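Local coordinates for protein oxidoreductase, Gfo/Idh/MocA family (Pseudomonas syringae pv. tomato, PDB 3DTY) that probably works as an NAD(P)-dependent oxidoreductase of the Gfo/Idh/MocA family, pairing a nucleotide-binding Rossmann fold with a C-terminal alpha/beta domain, and binds magnesium, at residues A[31-36]-A[332-337]; A[153-158]-A[215-220]; A[279-284]-A[295-300]; A[291-296]-A[303-308]. All blocks are in the same frame, centred on the assembly; numbering follows the deposited sequence.

Contact 1: residues A[31-36]-A[332-337]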
loop_
_atom_site.group_PDB
_atom_site.type_symbol
_atom_site.label_atom_id
_atom_site.label_comp_id
_atom_site.label_asym_id
_atom_site.label_seq_id
_atom_site.Cartn_x
_atom_site.Cartn_y
_atom_site.Cartn_z
ATOM N N ARG A 31 0.686 -8.128 -32.058
ATOM C CA ARG A 31 1.563 -7.453 -33.011
ATOM C C ARG A 31 2.697 -6.694 -32.328
ATOM O O ARG A 31 3.858 -6.805 -32.728
ATOM C CB ARG A 31 0.763 -6.499 -33.905
ATOM C CG ARG A 31 -0.193 -7.202 -34.862
ATOM C CD ARG A 31 -0.593 -6.286 -36.010
ATOM N NE ARG A 31 -1.301 -5.094 -35.560
ATOM C CZ ARG A 31 -2.519 -5.108 -35.030
ATOM N NH1 ARG A 31 -3.169 -6.257 -34.882
ATOM N NH2 ARG A 31 -3.086 -3.971 -34.645
ATOM N N CYS A 32 2.360 -5.917 -31.305
ATOM C CA CYS A 32 3.367 -5.159 -30.578
ATOM C C CYS A 32 4.440 -6.094 -30.037
ATOM O O CYS A 32 5.629 -5.807 -30.118
ATOM C CB CYS A 32 2.735 -4.415 -29.398
ATOM S SG CYS A 32 1.598 -3.072 -29.832
ATOM N N ALA A 33 4.006 -7.212 -29.468
ATOM C CA ALA A 33 4.935 -8.167 -28.880
ATOM C C ALA A 33 5.802 -8.873 -29.913
ATOM O O ALA A 33 7.020 -8.952 -29.764
ATOM C CB ALA A 33 4.161 -9.202 -28.044
ATOM N N ALA A 34 5.171 -9.379 -30.967
ATOM C CA ALA A 34 5.896 -10.107 -32.004
ATOM C C ALA A 34 6.843 -9.240 -32.827
ATOM O O ALA A 34 7.961 -9.658 -33.139
ATOM C CB ALA A 34 4.906 -10.810 -32.922
ATOM N N LEU A 35 6.400 -8.034 -33.175
ATOM C CA LEU A 35 7.218 -7.138 -33.987
ATOM C C LEU A 35 8.297 -6.390 -33.218
ATOM O O LEU A 35 9.199 -5.800 -33.813
ATOM C CB LEU A 35 6.325 -6.127 -34.717
ATOM C CG LEU A 35 5.188 -6.767 -35.509
ATOM C CD1 LEU A 35 4.376 -5.688 -36.174
ATOM C CD2 LEU A 35 5.749 -7.742 -36.531
ATOM N N ARG A 36 8.220 -6.405 -31.895
ATOM C CA ARG A 36 9.225 -5.695 -31.116
ATOM C C ARG A 36 10.615 -6.275 -31.376
ATOM O O ARG A 36 10.789 -7.492 -31.458
ATOM C CB ARG A 36 8.895 -5.764 -29.631
ATOM C CG ARG A 36 9.678 -4.760 -28.824
ATOM C CD ARG A 36 9.032 -4.509 -27.504
ATOM N NE ARG A 36 9.677 -3.405 -26.809
ATOM C CZ ARG A 36 9.274 -2.948 -25.630
ATOM N NH1 ARG A 36 8.229 -3.507 -25.026
ATOM N NH2 ARG A 36 9.913 -1.933 -25.059
ATOM N N GLU A 332 5.713 -5.396 -22.217
ATOM C CA GLU A 332 7.078 -5.895 -22.140
ATOM C C GLU A 332 7.020 -7.389 -21.869
ATOM O O GLU A 332 7.741 -8.165 -22.494
ATOM C CB GLU A 332 7.875 -5.211 -21.023
ATOM C CG GLU A 332 8.411 -3.829 -21.385
ATOM C CD GLU A 332 7.300 -2.835 -21.639
ATOM O OE1 GLU A 332 6.490 -2.601 -20.714
ATOM O OE2 GLU A 332 7.237 -2.294 -22.768
ATOM N N ALA A 333 6.159 -7.793 -20.936
ATOM C CA ALA A 333 6.034 -9.209 -20.613
ATOM C C ALA A 333 5.684 -10.015 -21.867
ATOM O O ALA A 333 6.257 -11.076 -22.104
ATOM C CB ALA A 333 4.982 -9.415 -19.544
ATOM N N TRP A 334 4.748 -9.509 -22.665
ATOM C CA TRP A 334 4.348 -10.203 -23.884
ATOM C C TRP A 334 5.462 -10.245 -24.921
ATOM O O TRP A 334 5.598 -11.231 -25.655
ATOM C CB TRP A 334 3.096 -9.564 -24.486
ATOM C CG TRP A 334 1.833 -10.213 -24.005
ATOM C CD1 TRP A 334 1.375 -10.274 -22.716
ATOM C CD2 TRP A 334 0.890 -10.935 -24.801
ATOM N NE1 TRP A 334 0.203 -10.996 -22.663
ATOM C CE2 TRP A 334 -0.115 -11.414 -23.931
ATOM C CE3 TRP A 334 0.797 -11.228 -26.171
ATOM C CZ2 TRP A 334 -1.204 -12.168 -24.385
ATOM C CZ3 TRP A 334 -0.286 -11.976 -26.623
ATOM C CH2 TRP A 334 -1.272 -12.439 -25.729
ATOM N N ALA A 335 6.261 -9.185 -24.992
ATOM C CA ALA A 335 7.369 -9.170 -25.937
ATOM C C ALA A 335 8.389 -10.202 -25.459
ATOM O O ALA A 335 9.000 -10.895 -26.268
ATOM C CB ALA A 335 8.008 -7.781 -26.005
ATOM N N ASN A 336 8.563 -10.304 -24.140
ATOM C CA ASN A 336 9.507 -11.268 -23.574
ATOM C C ASN A 336 9.041 -12.687 -23.902
ATOM O O ASN A 336 9.850 -13.586 -24.165
ATOM C CB ASN A 336 9.610 -11.105 -22.050
ATOM C CG ASN A 336 10.226 -9.769 -21.637
ATOM O OD1 ASN A 336 10.959 -9.143 -22.408
ATOM N ND2 ASN A 336 9.946 -9.340 -20.406
ATOM N N LEU A 337 7.730 -12.882 -23.881
ATOM C CA LEU A 337 7.159 -14.183 -24.183
ATOM C C LEU A 337 7.389 -14.519 -25.652
ATOM O O LEU A 337 7.931 -15.573 -25.980
ATOM C CB LEU A 337 5.662 -14.188 -23.886
ATOM C CG LEU A 337 4.949 -15.519 -24.140
ATOM C CD1 LEU A 337 5.424 -16.547 -23.138
ATOM C CD2 LEU A 337 3.447 -15.334 -24.020
HETATM O O HOH W 1 9.541 -10.078 -29.334
#
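Ala33 meets Trp334 and Ala335 where a helix of the Rossmann fold, 27-35, lies against helix 330-349 of the region assigned to the C-terminal alpha/beta family. Because the residues facing each other are alanines, the backbones come very close: the CA atoms of Ala33 and Ala335 are 3.9 Å apart. The methyl of Ala33 points at the other helix and rests on its main chain, with CB 3.4 Å from Trp334 O. Ala33 CB also touches Trp334 CB and so lies at the edge of the indole, near its plane, while His30 of the same Rossmann helix packs edge-to-face with that ring.

The polar half of the contact is reached from farther off. Arg36 holds CG anti to its backbone N (chi1 -165°) and runs extended to NE, so its chain passes Ala335, with CD 3.7 Å from that CB. Glu332 starts out pointing away but bends at chi2 and brings its carboxylate back. The two flat groups stand almost perpendicular, 88° apart. Phe331 of the second subunit adds a cation-pi contact to Arg36, which places this pair at a subunit interface. The salt bridge itself is a nearly straight hydrogen bond of 2.7 Å from Arg36 NH1 to Glu332 OE2; this oxygen sits close to the guanidinium plane, and NH1 approaches it on the anti side, somewhat out of the carboxylate plane.

Contact 2: residues A[153-158]-A[215-220]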
loop_
_atom_site.group_PDB
_atom_site.type_symbol
_atom_site.label_atom_id
_atom_site.label_comp_id
_atom_site.label_asym_id
_atom_site.label_seq_id
_atom_site.Cartn_x
_atom_site.Cartn_y
_atom_site.Cartn_z
ATOM N N GLN A 153 12.359 -14.606 -11.016
ATOM C CA GLN A 153 13.054 -14.410 -9.750
ATOM C C GLN A 153 12.496 -15.379 -8.716
ATOM O O GLN A 153 13.242 -16.036 -8.002
ATOM C CB GLN A 153 12.887 -12.971 -9.264
ATOM C CG GLN A 153 13.564 -12.683 -7.919
ATOM C CD GLN A 153 15.060 -12.955 -7.932
ATOM O OE1 GLN A 153 15.699 -12.966 -8.989
ATOM N NE2 GLN A 153 15.630 -13.151 -6.752
ATOM N N ALA A 154 11.171 -15.457 -8.650
ATOM C CA ALA A 154 10.490 -16.350 -7.721
ATOM C C ALA A 154 10.894 -17.806 -7.989
ATOM O O ALA A 154 11.160 -18.569 -7.059
ATOM C CB ALA A 154 8.981 -16.191 -7.870
ATOM N N ARG A 155 10.932 -18.185 -9.262
ATOM C CA ARG A 155 11.314 -19.545 -9.635
ATOM C C ARG A 155 12.701 -19.861 -9.083
ATOM O O ARG A 155 12.910 -20.911 -8.467
ATOM C CB ARG A 155 11.327 -19.706 -11.158
ATOM C CG ARG A 155 11.782 -21.089 -11.657
ATOM C CD ARG A 155 11.781 -21.116 -13.180
ATOM N NE ARG A 155 12.434 -22.298 -13.737
ATOM C CZ ARG A 155 11.804 -23.299 -14.352
ATOM N NH1 ARG A 155 10.482 -23.280 -14.502
ATOM N NH2 ARG A 155 12.507 -24.318 -14.828
ATOM N N GLU A 156 13.635 -18.940 -9.305
ATOM C CA GLU A 156 15.008 -19.092 -8.842
ATOM C C GLU A 156 15.086 -19.174 -7.323
ATOM O O GLU A 156 15.802 -20.014 -6.772
ATOM C CB GLU A 156 15.864 -17.918 -9.333
ATOM C CG GLU A 156 16.197 -17.955 -10.820
ATOM C CD GLU A 156 17.138 -19.097 -11.185
ATOM O OE1 GLU A 156 17.823 -19.607 -10.281
ATOM O OE2 GLU A 156 17.204 -19.474 -12.373
HETATM N N MSE A 157 14.342 -18.304 -6.646
HETATM C CA MSE A 157 14.347 -18.291 -5.191
HETATM C C MSE A 157 13.813 -19.605 -4.608
HETATM O O MSE A 157 14.367 -20.148 -3.650
HETATM C CB MSE A 157 13.515 -17.109 -4.692
HETATM C CG MSE A 157 14.122 -15.748 -5.018
HETATM SE SE MSE A 157 12.964 -14.298 -4.520
HETATM C CE MSE A 157 13.381 -14.199 -2.638
ATOM N N ILE A 158 12.733 -20.110 -5.194
ATOM C CA ILE A 158 12.130 -21.349 -4.733
ATOM C C ILE A 158 13.082 -22.518 -4.972
ATOM O O ILE A 158 13.197 -23.412 -4.136
ATOM C CB ILE A 158 10.804 -21.613 -5.466
ATOM C CG1 ILE A 158 9.775 -20.555 -5.055
ATOM C CG2 ILE A 158 10.311 -23.015 -5.159
ATOM C CD1 ILE A 158 8.552 -20.492 -5.947
ATOM N N SER A 215 2.310 -20.766 -11.511
ATOM C CA SER A 215 2.799 -21.735 -10.530
ATOM C C SER A 215 3.672 -22.785 -11.214
ATOM O O SER A 215 4.625 -23.287 -10.629
ATOM C CB SER A 215 1.633 -22.428 -9.822
ATOM O OG SER A 215 0.894 -23.241 -10.715
ATOM N N GLU A 216 3.328 -23.110 -12.455
ATOM C CA GLU A 216 4.073 -24.085 -13.245
ATOM C C GLU A 216 5.500 -23.586 -13.462
ATOM O O GLU A 216 6.461 -24.366 -13.428
ATOM C CB GLU A 216 3.384 -24.286 -14.597
ATOM C CG GLU A 216 4.221 -25.001 -15.642
ATOM C CD GLU A 216 4.710 -26.360 -15.177
ATOM O OE1 GLU A 216 3.884 -27.133 -14.645
ATOM O OE2 GLU A 216 5.915 -26.652 -15.350
ATOM N N VAL A 217 5.631 -22.282 -13.692
ATOM C CA VAL A 217 6.938 -21.673 -13.902
ATOM C C VAL A 217 7.748 -21.652 -12.604
ATOM O O VAL A 217 8.937 -21.963 -12.604
ATOM C CB VAL A 217 6.815 -20.208 -14.405
ATOM C CG1 VAL A 217 8.193 -19.554 -14.417
ATOM C CG2 VAL A 217 6.206 -20.176 -15.809
HETATM N N MSE A 218 7.099 -21.277 -11.505
HETATM C CA MSE A 218 7.776 -21.188 -10.208
HETATM C C MSE A 218 8.053 -22.543 -9.563
HETATM O O MSE A 218 9.022 -22.697 -8.822
HETATM C CB MSE A 218 6.936 -20.377 -9.223
HETATM C CG MSE A 218 6.507 -19.004 -9.711
HETATM SE SE MSE A 218 5.567 -18.065 -8.311
HETATM C CE MSE A 218 5.329 -16.377 -9.239
ATOM N N LEU A 219 7.190 -23.512 -9.837
ATOM C CA LEU A 219 7.308 -24.830 -9.230
ATOM C C LEU A 219 7.142 -25.925 -10.279
ATOM O O LEU A 219 6.163 -26.670 -10.256
ATOM C CB LEU A 219 6.226 -24.972 -8.156
ATOM C CG LEU A 219 6.273 -23.942 -7.021
ATOM C CD1 LEU A 219 4.868 -23.419 -6.733
ATOM C CD2 LEU A 219 6.889 -24.576 -5.774
ATOM N N PRO A 220 8.108 -26.049 -11.201
ATOM C CA PRO A 220 8.032 -27.066 -12.257
ATOM C C PRO A 220 7.954 -28.523 -11.812
ATOM O O PRO A 220 7.414 -29.360 -12.530
ATOM C CB PRO A 220 9.273 -26.777 -13.106
ATOM C CG PRO A 220 10.251 -26.248 -12.106
ATOM C CD PRO A 220 9.387 -25.317 -11.266
HETATM O O HOH W 2 11.662 -23.315 -8.874
HETATM O O HOH W 3 8.207 -24.608 -16.336
#
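Arg155 and Met218 bring two helices of the C-terminal alpha/beta domain, 149-159 and 203-218, together at close range, with their CA atoms 3.9 Å apart. Neither residue aims its side chain straight across, so the backbones approach while side chains fill the flanks.

On the inner flank, Met218, a selenomethionine here, sends an extended chain past Ala154, whose methyl points across and meets the far end, CB to CE at 3.9 Å. Ile158 enters the groove between Met218 CB and Leu219 CD2. Its CG1 branch, beside the backbone N, carries CD1 to 3.7 Å from Met218 CB, while the CG2 branch turns to Leu219 and meets CD2 at 3.8 Å, the two side chains crossing at about a right angle. Leu219 leaves the helical conformation, and beyond it Pro220 forms a bump on the outer flank: its CG lies over one face of the Arg155 guanidinium, 3.8 Å from NH1.

Arg155 gets there with CG anti to its backbone N (chi1 177°) and an extended chain that crosses Val217 at about a right angle. NH1 donates to Val217 O at 2.8 Å, on a lone pair in the carbonyl plane, though the N-H...O angle is only 141°. One water bridges Arg155 O and Met218 O; another links Arg155 NH1 to Glu216 OE2. A largely buried apolar seam thus has a polar outer margin, where the arginine and a water satisfy carbonyls near the helix end. Arg360 brings a second positive charge near NH2, which the negative end of the helix dipole may partly offset.

Contact 3: residues A[279-284]-A[295-300]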
loop_
_atom_site.group_PDB
_atom_site.type_symbol
_atom_site.label_atom_id
_atom_site.label_comp_id
_atom_site.label_asym_id
_atom_site.label_seq_id
_atom_site.Cartn_x
_atom_site.Cartn_y
_atom_site.Cartn_z
ATOM N N SER A 279 7.849 -23.640 4.384
ATOM C CA SER A 279 8.121 -23.800 5.808
ATOM C C SER A 279 8.947 -22.662 6.398
ATOM O O SER A 279 8.883 -22.410 7.596
ATOM C CB SER A 279 8.850 -25.129 6.050
ATOM O OG SER A 279 10.022 -25.226 5.249
ATOM N N ARG A 280 9.717 -21.975 5.557
ATOM C CA ARG A 280 10.580 -20.891 6.018
ATOM C C ARG A 280 10.112 -19.486 5.647
ATOM O O ARG A 280 10.311 -18.535 6.400
ATOM C CB ARG A 280 12.004 -21.104 5.481
ATOM C CG ARG A 280 12.938 -19.909 5.662
ATOM C CD ARG A 280 14.371 -20.232 5.230
ATOM N NE ARG A 280 15.297 -19.128 5.482
ATOM C CZ ARG A 280 15.501 -18.111 4.646
ATOM N NH1 ARG A 280 14.841 -18.057 3.497
ATOM N NH2 ARG A 280 16.371 -17.155 4.955
ATOM N N ALA A 281 9.491 -19.352 4.484
ATOM C CA ALA A 281 9.055 -18.046 4.035
ATOM C C ALA A 281 8.024 -18.153 2.934
ATOM O O ALA A 281 7.765 -19.234 2.401
ATOM C CB ALA A 281 10.246 -17.262 3.534
ATOM N N SER A 282 7.451 -17.008 2.595
ATOM C CA SER A 282 6.456 -16.922 1.545
ATOM C C SER A 282 6.884 -15.853 0.550
ATOM O O SER A 282 7.722 -14.997 0.866
ATOM C CB SER A 282 5.095 -16.505 2.118
ATOM O OG SER A 282 4.548 -17.475 2.976
ATOM N N LEU A 283 6.327 -15.928 -0.654
ATOM C CA LEU A 283 6.564 -14.918 -1.673
ATOM C C LEU A 283 5.208 -14.688 -2.361
ATOM O O LEU A 283 4.387 -15.604 -2.453
ATOM C CB LEU A 283 7.673 -15.331 -2.652
ATOM C CG LEU A 283 7.653 -16.527 -3.593
ATOM C CD1 LEU A 283 6.646 -16.306 -4.705
ATOM C CD2 LEU A 283 9.060 -16.693 -4.181
ATOM N N GLU A 284 4.959 -13.461 -2.799
ATOM C CA GLU A 284 3.675 -13.132 -3.407
ATOM C C GLU A 284 3.808 -12.082 -4.505
ATOM O O GLU A 284 4.526 -11.091 -4.352
ATOM C CB GLU A 284 2.720 -12.630 -2.315
ATOM C CG GLU A 284 1.268 -12.492 -2.739
ATOM C CD GLU A 284 0.358 -12.091 -1.581
ATOM O OE1 GLU A 284 0.626 -12.518 -0.440
ATOM O OE2 GLU A 284 -0.632 -11.366 -1.817
ATOM N N PHE A 295 8.609 -10.803 -0.386
ATOM C CA PHE A 295 9.370 -11.936 0.141
ATOM C C PHE A 295 9.276 -11.849 1.660
ATOM O O PHE A 295 9.834 -10.941 2.275
ATOM C CB PHE A 295 10.823 -11.845 -0.333
ATOM C CG PHE A 295 11.706 -12.964 0.155
ATOM C CD1 PHE A 295 11.287 -14.293 0.069
ATOM C CD2 PHE A 295 12.973 -12.689 0.671
ATOM C CE1 PHE A 295 12.114 -15.334 0.489
ATOM C CE2 PHE A 295 13.814 -13.724 1.097
ATOM C CZ PHE A 295 13.383 -15.051 1.005
ATOM N N GLU A 296 8.566 -12.795 2.260
ATOM C CA GLU A 296 8.337 -12.768 3.696
ATOM C C GLU A 296 8.882 -13.952 4.489
ATOM O O GLU A 296 8.208 -14.971 4.640
ATOM C CB GLU A 296 6.834 -12.651 3.946
ATOM C CG GLU A 296 6.169 -11.465 3.252
ATOM C CD GLU A 296 4.682 -11.699 3.002
ATOM O OE1 GLU A 296 4.002 -12.244 3.894
ATOM O OE2 GLU A 296 4.193 -11.332 1.909
ATOM N N VAL A 297 10.096 -13.799 5.008
ATOM C CA VAL A 297 10.721 -14.842 5.806
ATOM C C VAL A 297 10.140 -14.761 7.214
ATOM O O VAL A 297 10.254 -13.730 7.881
ATOM C CB VAL A 297 12.247 -14.648 5.893
ATOM C CG1 VAL A 297 12.858 -15.751 6.761
ATOM C CG2 VAL A 297 12.856 -14.656 4.501
ATOM N N GLN A 298 9.514 -15.841 7.664
ATOM C CA GLN A 298 8.930 -15.855 8.993
ATOM C C GLN A 298 9.981 -15.511 10.046
ATOM O O GLN A 298 11.061 -16.099 10.076
ATOM C CB GLN A 298 8.326 -17.227 9.291
ATOM C CG GLN A 298 7.657 -17.329 10.662
ATOM C CD GLN A 298 6.566 -16.299 10.851
ATOM O OE1 GLN A 298 5.760 -16.067 9.956
ATOM N NE2 GLN A 298 6.530 -15.677 12.023
ATOM N N GLY A 299 9.659 -14.550 10.908
ATOM C CA GLY A 299 10.593 -14.156 11.952
ATOM C C GLY A 299 11.543 -13.036 11.550
ATOM O O GLY A 299 12.366 -12.590 12.346
ATOM N N GLN A 300 11.427 -12.583 10.310
ATOM C CA GLN A 300 12.275 -11.513 9.799
ATOM C C GLN A 300 11.422 -10.401 9.188
ATOM O O GLN A 300 10.217 -10.571 8.980
ATOM C CB GLN A 300 13.223 -12.063 8.734
ATOM C CG GLN A 300 14.167 -13.148 9.229
ATOM C CD GLN A 300 15.117 -12.638 10.293
ATOM O OE1 GLN A 300 15.775 -11.608 10.114
ATOM N NE2 GLN A 300 15.200 -13.358 11.406
HETATM O O HOH W 4 11.688 -18.428 8.813
#
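A beta hairpin of the C-terminal domain brings strand 281-286 against strand 292-297, and Ser282 with Glu296 forms an antiparallel hydrogen-bonded pair within it. Two backbone bonds join them, Glu296 N to Ser282 O at 2.7 Å and the less straight Ser282 N to Glu296 O. Ala281 faces Val297, and Leu283 faces Phe295, in the non-hydrogen-bonded pairs on either side. At the first of these the chains are tight: Ala281 CB is 3.4 Å from Val297 CA, closer than carbons usually come.

Beyond the strand, Gln298 N donates to Arg280 O at 3.1 Å, and a water spans Arg280 O and Gln298 O. Arg280 sets CG anti to its backbone N (chi1 169°) and runs extended over Val297, whose CG1 sits 4.1 Å above the centre of the guanidinium plane. The planes of this guanidinium and the Phe295 ring are 43° apart, and NH1 is hydrogen-bonded to Glu162 O.

On the face of Ser282 and Glu296, Glu284 OE1 and Glu296 OE2 are 4.4 Å apart. Arg275 forms salt bridges with both residues, which would offset their repulsion, and Ser294 OG also binds Glu296 OE2. Ser282 OG and Gln298 OE1 bond to the third subunit, at Ala266 O and Gly267 N. Strand 292-297 leaves through a type II turn from Val297 to Gln300, with Gly299 at positive phi, in an antiparallel meander of the domain's large mixed sheet.

Contact 4: residues A[291-296]-A[303-308]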
loop_
_atom_site.group_PDB
_atom_site.type_symbol
_atom_site.label_atom_id
_atom_site.label_comp_id
_atom_site.label_asym_id
_atom_site.label_seq_id
_atom_site.Cartn_x
_atom_site.Cartn_y
_atom_site.Cartn_z
ATOM N N ASN A 291 6.037 -5.188 -11.087
ATOM C CA ASN A 291 7.439 -4.870 -10.833
ATOM C C ASN A 291 7.919 -5.075 -9.393
ATOM O O ASN A 291 9.079 -4.810 -9.069
ATOM C CB ASN A 291 7.710 -3.441 -11.299
ATOM C CG ASN A 291 7.344 -3.236 -12.768
ATOM O OD1 ASN A 291 6.650 -2.277 -13.130
ATOM N ND2 ASN A 291 7.808 -4.145 -13.618
ATOM N N GLN A 292 7.027 -5.546 -8.531
ATOM C CA GLN A 292 7.409 -5.826 -7.158
ATOM C C GLN A 292 7.073 -7.272 -6.846
ATOM O O GLN A 292 6.177 -7.863 -7.445
ATOM C CB GLN A 292 6.699 -4.909 -6.155
ATOM C CG GLN A 292 7.181 -3.459 -6.155
ATOM C CD GLN A 292 6.580 -2.648 -7.285
ATOM O OE1 GLN A 292 5.354 -2.549 -7.411
ATOM N NE2 GLN A 292 7.436 -2.065 -8.112
ATOM N N LEU A 293 7.822 -7.829 -5.911
ATOM C CA LEU A 293 7.651 -9.200 -5.477
ATOM C C LEU A 293 7.848 -9.192 -3.966
ATOM O O LEU A 293 8.900 -8.770 -3.484
ATOM C CB LEU A 293 8.711 -10.082 -6.139
ATOM C CG LEU A 293 8.794 -11.542 -5.702
ATOM C CD1 LEU A 293 7.547 -12.290 -6.157
ATOM C CD2 LEU A 293 10.051 -12.170 -6.287
ATOM N N SER A 294 6.838 -9.630 -3.221
ATOM C CA SER A 294 6.950 -9.671 -1.763
ATOM C C SER A 294 7.663 -10.946 -1.313
ATOM O O SER A 294 7.368 -12.034 -1.803
ATOM C CB SER A 294 5.569 -9.609 -1.110
ATOM O OG SER A 294 5.678 -9.731 0.303
ATOM N N PHE A 295 8.609 -10.803 -0.386
ATOM C CA PHE A 295 9.370 -11.936 0.141
ATOM C C PHE A 295 9.276 -11.849 1.660
ATOM O O PHE A 295 9.834 -10.941 2.275
ATOM C CB PHE A 295 10.823 -11.845 -0.333
ATOM C CG PHE A 295 11.706 -12.964 0.155
ATOM C CD1 PHE A 295 11.287 -14.293 0.069
ATOM C CD2 PHE A 295 12.973 -12.689 0.671
ATOM C CE1 PHE A 295 12.114 -15.334 0.489
ATOM C CE2 PHE A 295 13.814 -13.724 1.097
ATOM C CZ PHE A 295 13.383 -15.051 1.005
ATOM N N GLU A 296 8.566 -12.795 2.260
ATOM C CA GLU A 296 8.337 -12.768 3.696
ATOM C C GLU A 296 8.882 -13.952 4.489
ATOM O O GLU A 296 8.208 -14.971 4.640
ATOM C CB GLU A 296 6.834 -12.651 3.946
ATOM C CG GLU A 296 6.169 -11.465 3.252
ATOM C CD GLU A 296 4.682 -11.699 3.002
ATOM O OE1 GLU A 296 4.002 -12.244 3.894
ATOM O OE2 GLU A 296 4.193 -11.332 1.909
ATOM N N GLN A 303 10.113 -8.280 3.018
ATOM C CA GLN A 303 10.940 -7.658 1.998
ATOM C C GLN A 303 10.192 -7.460 0.686
ATOM O O GLN A 303 9.289 -8.228 0.339
ATOM C CB GLN A 303 12.183 -8.506 1.732
ATOM C CG GLN A 303 13.196 -8.511 2.851
ATOM C CD GLN A 303 14.338 -9.463 2.579
ATOM O OE1 GLN A 303 14.262 -10.656 2.892
ATOM N NE2 GLN A 303 15.403 -8.948 1.980
ATOM N N ILE A 304 10.585 -6.421 -0.043
ATOM C CA ILE A 304 9.990 -6.129 -1.335
ATOM C C ILE A 304 11.103 -6.080 -2.368
ATOM O O ILE A 304 11.960 -5.191 -2.319
ATOM C CB ILE A 304 9.268 -4.760 -1.348
ATOM C CG1 ILE A 304 8.099 -4.770 -0.355
ATOM C CG2 ILE A 304 8.775 -4.448 -2.756
ATOM C CD1 ILE A 304 7.039 -5.809 -0.662
ATOM N N LEU A 305 11.098 -7.039 -3.290
ATOM C CA LEU A 305 12.090 -7.074 -4.358
ATOM C C LEU A 305 11.546 -6.289 -5.542
ATOM O O LEU A 305 10.357 -6.353 -5.854
ATOM C CB LEU A 305 12.398 -8.514 -4.786
ATOM C CG LEU A 305 13.246 -9.337 -3.808
ATOM C CD1 LEU A 305 12.502 -9.513 -2.501
ATOM C CD2 LEU A 305 13.572 -10.692 -4.416
ATOM N N GLU A 306 12.440 -5.565 -6.206
ATOM C CA GLU A 306 12.084 -4.729 -7.339
ATOM C C GLU A 306 12.717 -5.201 -8.641
ATOM O O GLU A 306 13.879 -5.595 -8.669
ATOM C CB GLU A 306 12.532 -3.284 -7.066
ATOM C CG GLU A 306 11.685 -2.518 -6.046
ATOM C CD GLU A 306 10.512 -1.792 -6.685
ATOM O OE1 GLU A 306 10.416 -1.780 -7.936
ATOM O OE2 GLU A 306 9.691 -1.221 -5.938
ATOM N N ARG A 307 11.943 -5.152 -9.719
ATOM C CA ARG A 307 12.439 -5.537 -11.032
ATOM C C ARG A 307 13.702 -4.734 -11.341
ATOM O O ARG A 307 13.808 -3.563 -10.968
ATOM C CB ARG A 307 11.397 -5.223 -12.113
ATOM C CG ARG A 307 11.863 -5.529 -13.547
ATOM C CD ARG A 307 10.969 -4.833 -14.579
ATOM N NE ARG A 307 11.151 -3.379 -14.574
ATOM C CZ ARG A 307 12.198 -2.751 -15.107
ATOM N NH1 ARG A 307 13.166 -3.444 -15.701
ATOM N NH2 ARG A 307 12.287 -1.425 -15.045
ATOM N N GLY A 308 14.650 -5.369 -12.020
ATOM C CA GLY A 308 15.872 -4.694 -12.409
ATOM C C GLY A 308 16.937 -4.383 -11.375
ATOM O O GLY A 308 17.863 -3.634 -11.673
#
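Leu293 and Leu305 form a hydrogen-bonded pair at the middle of an antiparallel hairpin, strands 292-297 and 302-306, and mark its tightly packed face. Their backbones exchange two bonds, the straighter running from Leu305 N to Leu293 O at 2.8 Å. Leu305 CD1 presses against Phe295 CB at 3.6 Å, and this face turns to helix 149-159, where Met157 touches Leu305. Gln303 lies alongside the phenyl ring, its OE1 3.3 Å from Phe295 CD2 and the ring and amide planes 47° apart.

The other face is looser and more polar, its residues partly exposed, though Arg289 and Met269 of the second subunit pack on Gln292 and Glu306. Ile304 spreads its two branches, CG2 touching Gln292 CG and CD1 lying 4.0 Å from Ser294 CA. Gln292 and Glu306 run side by side, both bent at chi2, and Gln292 NE2 donates to Glu306 OE1 at 3.0 Å; that carboxylate oxygen lies in the amide plane, while the amide comes from above the carboxylate plane.

At the far end of the ladder, Arg307 N donates to Asn291 O at 3.0 Å. Arg307, bent at chi3 (70°), lies beside Asn291, its guanidinium held by Asp320 and the carbonyls of Ile322, Gly323 and His326. Gln303 and Ile304 pair antiparallel with a strand of the fourth subunit, so the sheet runs on across the interface from its outermost strand in this chain, an edge-to-edge beta association.

Contacts 3 and 4 are successive hairpins sharing strand 292-297, their centres 12 Å apart, and Glu284 O with Ser294 N, 3.0 Å apart, probably adds a hydrogen bond between them. Contact 2 supplies the helical layer over this sheet: Met157 CE reaches Phe295 CD1 at 3.4 Å, and Ala154 CB meets Leu283 CD2 at 3.7 Å. Contact 1 stands apart, its nearest atoms about 8 Å from contact 2 and 7 Å from contact 4, and ties the Rossmann fold to a late helix of the chain. Contacts 1 and 4 both touch the second subunit. All four lie away from the magnesium site at Glu123 and Asn127.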